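Local atomic coordinates of phage-related protein (Bordetella bronchiseptica RB50, PDB entry 3BJQ), a protein that is probably a major capsid protein of a prophage, of the kind that assembles into the shell of a phage head. Residues 177-182 with 248-253; 33-38 with 261-266. All coordinates share one frame; numbering follows the deposited sequence.

Interactions 1 and 2 lie side by side near the centre of the folded chain, their centres about 9 Å apart, with interaction 1 nested in sequence inside the loop that interaction 2 closes. Both use the connection that runs from strand 245-248 to strand 264-269, so together they tie the six-stranded mixed sheet to the five-stranded one. The two meet directly: Ser251 N lies 2.7 Å from Ser262 OG and Tyr249 O 3.1 Å from Phe263 N, both probable hydrogen bonds, while Val250 CG1 packs 3.4 Å from Lys33 O. A bound tetraethylene glycol, probably from the crystallisation liquor, lies about 3 Å from the side chain of Tyr249, and one lies about as near Val37.

Interaction 1: 177-182 with 248-253; sequences PNRLML and GYVSDN
The guanidinium of Arg179 has Val250 O over one face, offset toward the rim, and the carboxylate of Asp252 at its edge, the two planes only 14° apart. Its backbone belongs to a classic beta bulge, where strand 179-183 pairs antiparallel with the end of strand 245-248: Asn178 and Arg179 both face Gly248, whose carbonyl oxygen accepts from both backbone nitrogens. Gly248 N returns a bond to Arg179 O. In the salt bridge Arg179 NH2 lies 2.7 Å from Asp252 OD1, and Arg179 NH1 adds a weak bond to the same oxygen. Arg179 crosses Val250 at about a right angle, CG lying 3.4 Å from Val250 CG2. Just before the bulge, Pro177 CB rests against Gly248 O, and the ring also touches helix 158-173. The amide of Asn178 grips the backbone of Val250 at both ends, as a peptide group would. Its CG stands between the backbone N and the carbonyl carbon (chi1 57°), which brings the amide up to Val250. Asn178 ND2 gives a 2.8 Å bond to Val250 O, which lies close to the amide plane. Asn178 OD1 receives Val250 N at 2.9 Å, on a lone pair and almost straight at 174°.

Interaction 2: 33-38 with 261-266; sequences KLFPVA and PSFGYT
Leu34 meets Phe263 through its backbone, Leu34 O lying in the ring plane at the edge, 3.7 Å from Phe263 CD2. Phe35 follows with the aromatic contact: the edge of Phe263 points toward the face of Phe35 in an offset edge-to-face pair, planes 62° apart, and Phe263 CE2 comes 3.7 Å from Phe35 CZ. Phe263 CG stands anti to its backbone N (chi1 168°), where the ring can turn its CE2 side to Phe35. Phe35 O accepts from Thr266 OG1 at 2.7 Å, a hydroxyl also hydrogen-bonded to His123. Pro36 sets CD 3.4 Å from Gly264 O, and Pro36 O takes Thr266 N at 2.8 Å; the CA of Tyr265 adds a CH...O contact to this oxygen. Val37 pairs with Thr266 in a parallel bridge, Val37 CG2 reaching 3.9 Å from Thr266 CB. Ala38 N continues the pairing by bonding to Thr266 O, while Ala38 CB lies 3.8 Å from Tyr265 CD1. Strand 37-40 thus joins strand 264-269 in the mixed sheet, strand 286-299 pairs antiparallel with the latter, and helix 105-131 packs against Leu34 and Phe35.

Interaction 1: 177-182 with 248-253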
loop_
_atom_site.group_PDB
_atom_site.type_symbol
_atom_site.label_atom_id
_atom_site.label_comp_id
_atom_site.label_asym_id
_atom_site.label_seq_id
_atom_site.Cartn_x
_atom_site.Cartn_y
_atom_site.Cartn_z
ATOM N N PRO E 177 -7.100 -44.884 16.180
ATOM C CA PRO E 177 -6.594 -44.634 14.835
ATOM C C PRO E 177 -7.541 -43.670 14.131
ATOM O O PRO E 177 -8.737 -43.689 14.405
ATOM C CB PRO E 177 -6.613 -46.016 14.181
ATOM C CG PRO E 177 -7.547 -46.814 14.956
ATOM C CD PRO E 177 -7.498 -46.289 16.363
ATOM N N ASN E 178 -7.004 -42.811 13.269
ATOM C CA ASN E 178 -7.809 -41.809 12.578
ATOM C C ASN E 178 -7.744 -41.878 11.055
ATOM O O ASN E 178 -8.332 -41.029 10.369
ATOM C CB ASN E 178 -7.426 -40.405 13.062
ATOM C CG ASN E 178 -5.965 -40.111 12.877
ATOM O OD1 ASN E 178 -5.211 -40.950 12.385
ATOM N ND2 ASN E 178 -5.554 -38.915 13.260
ATOM N N ARG E 179 -7.043 -42.882 10.537
ATOM C CA ARG E 179 -6.928 -43.087 9.111
ATOM C C ARG E 179 -7.249 -44.520 8.781
ATOM O O ARG E 179 -6.630 -45.414 9.332
ATOM C CB ARG E 179 -5.506 -42.886 8.619
ATOM C CG ARG E 179 -4.985 -41.529 8.710
ATOM C CD ARG E 179 -5.543 -40.595 7.657
ATOM N NE ARG E 179 -4.900 -39.310 7.881
ATOM C CZ ARG E 179 -5.275 -38.451 8.818
ATOM N NH1 ARG E 179 -6.329 -38.704 9.575
ATOM N NH2 ARG E 179 -4.609 -37.323 8.973
ATOM N N LEU E 180 -8.185 -44.734 7.865
ATOM C CA LEU E 180 -8.442 -46.087 7.349
ATOM C C LEU E 180 -8.223 -46.031 5.848
ATOM O O LEU E 180 -8.836 -45.213 5.180
ATOM C CB LEU E 180 -9.856 -46.573 7.721
ATOM C CG LEU E 180 -10.174 -48.079 7.557
ATOM C CD1 LEU E 180 -11.197 -48.530 8.589
ATOM C CD2 LEU E 180 -10.676 -48.353 6.182
HETATM N N MSE E 181 -7.298 -46.860 5.347
HETATM C CA MSE E 181 -7.033 -47.000 3.933
HETATM C C MSE E 181 -7.747 -48.253 3.399
HETATM O O MSE E 181 -7.425 -49.367 3.787
HETATM C CB MSE E 181 -5.517 -47.155 3.693
HETATM C CG MSE E 181 -5.048 -46.972 2.267
HETATM SE SE MSE E 181 -5.485 -48.347 0.982
HETATM C CE MSE E 181 -4.651 -49.850 1.808
ATOM N N LEU E 182 -8.725 -48.057 2.526
ATOM C CA LEU E 182 -9.369 -49.154 1.801
ATOM C C LEU E 182 -8.816 -49.163 0.385
ATOM O O LEU E 182 -8.961 -48.161 -0.332
ATOM C CB LEU E 182 -10.870 -48.916 1.682
ATOM C CG LEU E 182 -11.706 -48.805 2.951
ATOM C CD1 LEU E 182 -13.139 -48.529 2.596
ATOM C CD2 LEU E 182 -11.592 -50.099 3.736
ATOM N N GLY E 248 -4.465 -46.733 10.815
ATOM C CA GLY E 248 -3.383 -46.139 11.574
ATOM C C GLY E 248 -3.759 -44.862 12.261
ATOM O O GLY E 248 -4.784 -44.250 11.952
ATOM N N TYR E 249 -2.951 -44.515 13.253
ATOM C CA TYR E 249 -2.964 -43.183 13.834
ATOM C C TYR E 249 -1.886 -42.405 13.086
ATOM O O TYR E 249 -0.705 -42.744 13.154
ATOM C CB TYR E 249 -2.677 -43.161 15.342
ATOM C CG TYR E 249 -2.489 -41.746 15.802
ATOM C CD1 TYR E 249 -3.572 -40.916 15.976
ATOM C CD2 TYR E 249 -1.217 -41.209 15.991
ATOM C CE1 TYR E 249 -3.406 -39.587 16.355
ATOM C CE2 TYR E 249 -1.041 -39.880 16.362
ATOM C CZ TYR E 249 -2.140 -39.076 16.561
ATOM O OH TYR E 249 -1.985 -37.752 16.946
ATOM N N VAL E 250 -2.332 -41.387 12.344
ATOM C CA VAL E 250 -1.463 -40.464 11.597
ATOM C C VAL E 250 -1.756 -39.093 12.165
ATOM O O VAL E 250 -2.931 -38.655 12.220
ATOM C CB VAL E 250 -1.789 -40.494 10.092
ATOM C CG1 VAL E 250 -0.808 -39.620 9.271
ATOM C CG2 VAL E 250 -1.752 -41.920 9.578
ATOM N N SER E 251 -0.728 -38.431 12.671
ATOM C CA SER E 251 -0.946 -37.121 13.260
ATOM C C SER E 251 -1.643 -36.161 12.276
ATOM O O SER E 251 -1.249 -36.047 11.113
ATOM C CB SER E 251 0.372 -36.505 13.731
ATOM O OG SER E 251 0.150 -35.182 14.143
ATOM N N ASP E 252 -2.662 -35.475 12.790
ATOM C CA ASP E 252 -3.412 -34.455 12.067
ATOM C C ASP E 252 -2.716 -33.082 12.109
ATOM O O ASP E 252 -3.281 -32.113 11.683
ATOM C CB ASP E 252 -4.822 -34.291 12.668
ATOM C CG ASP E 252 -5.795 -35.395 12.247
ATOM O OD1 ASP E 252 -5.534 -36.109 11.260
ATOM O OD2 ASP E 252 -6.849 -35.536 12.912
ATOM N N ASN E 253 -1.512 -33.005 12.655
ATOM C CA ASN E 253 -0.776 -31.761 12.777
ATOM C C ASN E 253 -0.673 -31.090 11.397
ATOM O O ASN E 253 -0.257 -31.721 10.433
ATOM C CB ASN E 253 0.616 -32.069 13.343
ATOM C CG ASN E 253 1.308 -30.855 13.982
ATOM O OD1 ASN E 253 1.080 -29.708 13.614
ATOM N ND2 ASN E 253 2.211 -31.133 14.916
#

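Interaction 2: 33-38 with 261-266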
loop_
_atom_site.group_PDB
_atom_site.type_symbol
_atom_site.label_atom_id
_atom_site.label_comp_id
_atom_site.label_asym_id
_atom_site.label_seq_id
_atom_site.Cartn_x
_atom_site.Cartn_y
_atom_site.Cartn_z
ATOM N N LYS E 33 -1.276 -39.195 3.105
ATOM C CA LYS E 33 -2.278 -39.326 4.175
ATOM C C LYS E 33 -1.827 -40.335 5.227
ATOM O O LYS E 33 -2.350 -40.343 6.340
ATOM C CB LYS E 33 -3.622 -39.753 3.601
ATOM C CG LYS E 33 -4.320 -38.685 2.728
ATOM C CD LYS E 33 -4.915 -37.598 3.572
ATOM C CE LYS E 33 -5.499 -36.500 2.699
ATOM N NZ LYS E 33 -6.737 -35.879 3.299
ATOM N N LEU E 34 -0.897 -41.205 4.850
ATOM C CA LEU E 34 -0.276 -42.167 5.757
ATOM C C LEU E 34 1.097 -41.660 6.206
ATOM O O LEU E 34 1.506 -41.914 7.333
ATOM C CB LEU E 34 -0.091 -43.530 5.074
ATOM C CG LEU E 34 -1.331 -44.403 4.848
ATOM C CD1 LEU E 34 -2.211 -43.824 3.742
ATOM C CD2 LEU E 34 -0.900 -45.819 4.524
ATOM N N PHE E 35 1.778 -40.937 5.313
ATOM C CA PHE E 35 3.136 -40.469 5.536
ATOM C C PHE E 35 3.239 -38.986 5.254
ATOM O O PHE E 35 3.836 -38.593 4.228
ATOM C CB PHE E 35 4.081 -41.200 4.577
ATOM C CG PHE E 35 4.170 -42.684 4.792
ATOM C CD1 PHE E 35 3.320 -43.549 4.131
ATOM C CD2 PHE E 35 5.146 -43.221 5.604
ATOM C CE1 PHE E 35 3.425 -44.913 4.304
ATOM C CE2 PHE E 35 5.258 -44.584 5.789
ATOM C CZ PHE E 35 4.391 -45.435 5.132
ATOM N N PRO E 36 2.703 -38.135 6.161
ATOM C CA PRO E 36 2.757 -36.701 5.918
ATOM C C PRO E 36 4.163 -36.146 5.746
ATOM O O PRO E 36 5.118 -36.609 6.372
ATOM C CB PRO E 36 2.077 -36.109 7.164
ATOM C CG PRO E 36 1.222 -37.158 7.619
ATOM C CD PRO E 36 2.019 -38.408 7.426
ATOM N N VAL E 37 4.277 -35.152 4.880
ATOM C CA VAL E 37 5.546 -34.527 4.589
ATOM C C VAL E 37 6.055 -33.670 5.757
ATOM O O VAL E 37 5.356 -32.810 6.270
ATOM C CB VAL E 37 5.504 -33.732 3.253
ATOM C CG1 VAL E 37 6.847 -33.057 2.989
ATOM C CG2 VAL E 37 5.144 -34.662 2.106
ATOM N N ALA E 38 7.278 -33.966 6.196
ATOM C CA ALA E 38 7.870 -33.300 7.318
ATOM C C ALA E 38 9.329 -33.005 6.953
ATOM O O ALA E 38 9.979 -33.850 6.339
ATOM C CB ALA E 38 7.798 -34.202 8.520
ATOM N N PRO E 261 5.277 -38.271 17.718
ATOM C CA PRO E 261 4.718 -39.610 17.548
ATOM C C PRO E 261 3.578 -39.718 16.546
ATOM O O PRO E 261 2.535 -39.033 16.656
ATOM C CB PRO E 261 4.325 -40.011 18.962
ATOM C CG PRO E 261 5.285 -39.336 19.810
ATOM C CD PRO E 261 5.552 -38.005 19.141
ATOM N N SER E 262 3.809 -40.590 15.566
ATOM C CA SER E 262 2.883 -40.874 14.496
ATOM C C SER E 262 3.312 -42.159 13.802
ATOM O O SER E 262 4.440 -42.615 13.999
ATOM C CB SER E 262 2.872 -39.705 13.485
ATOM O OG SER E 262 1.692 -39.708 12.699
ATOM N N PHE E 263 2.420 -42.748 13.007
ATOM C CA PHE E 263 2.758 -43.957 12.242
ATOM C C PHE E 263 3.939 -43.758 11.296
ATOM O O PHE E 263 4.824 -44.609 11.183
ATOM C CB PHE E 263 1.550 -44.442 11.418
ATOM C CG PHE E 263 1.899 -45.501 10.397
ATOM C CD1 PHE E 263 2.052 -46.818 10.776
ATOM C CD2 PHE E 263 2.071 -45.171 9.063
ATOM C CE1 PHE E 263 2.404 -47.780 9.859
ATOM C CE2 PHE E 263 2.411 -46.125 8.146
ATOM C CZ PHE E 263 2.580 -47.429 8.540
ATOM N N GLY E 264 3.942 -42.646 10.573
ATOM C CA GLY E 264 5.002 -42.415 9.579
ATOM C C GLY E 264 5.070 -41.005 9.053
ATOM O O GLY E 264 4.209 -40.175 9.326
ATOM N N TYR E 265 6.131 -40.742 8.292
ATOM C CA TYR E 265 6.389 -39.432 7.717
ATOM C C TYR E 265 7.076 -39.603 6.386
ATOM O O TYR E 265 7.742 -40.602 6.163
ATOM C CB TYR E 265 7.352 -38.623 8.614
ATOM C CG TYR E 265 6.693 -38.154 9.879
ATOM C CD1 TYR E 265 5.762 -37.121 9.842
ATOM C CD2 TYR E 265 6.958 -38.772 11.106
ATOM C CE1 TYR E 265 5.112 -36.706 11.014
ATOM C CE2 TYR E 265 6.313 -38.355 12.289
ATOM C CZ TYR E 265 5.402 -37.335 12.232
ATOM O OH TYR E 265 4.749 -36.916 13.383
ATOM N N THR E 266 6.902 -38.619 5.516
ATOM C CA THR E 266 7.729 -38.495 4.324
ATOM C C THR E 266 8.874 -37.535 4.738
ATOM O O THR E 266 8.677 -36.340 4.922
ATOM C CB THR E 266 6.917 -38.014 3.068
ATOM O OG1 THR E 266 5.956 -39.021 2.669
ATOM C CG2 THR E 266 7.826 -37.710 1.902
#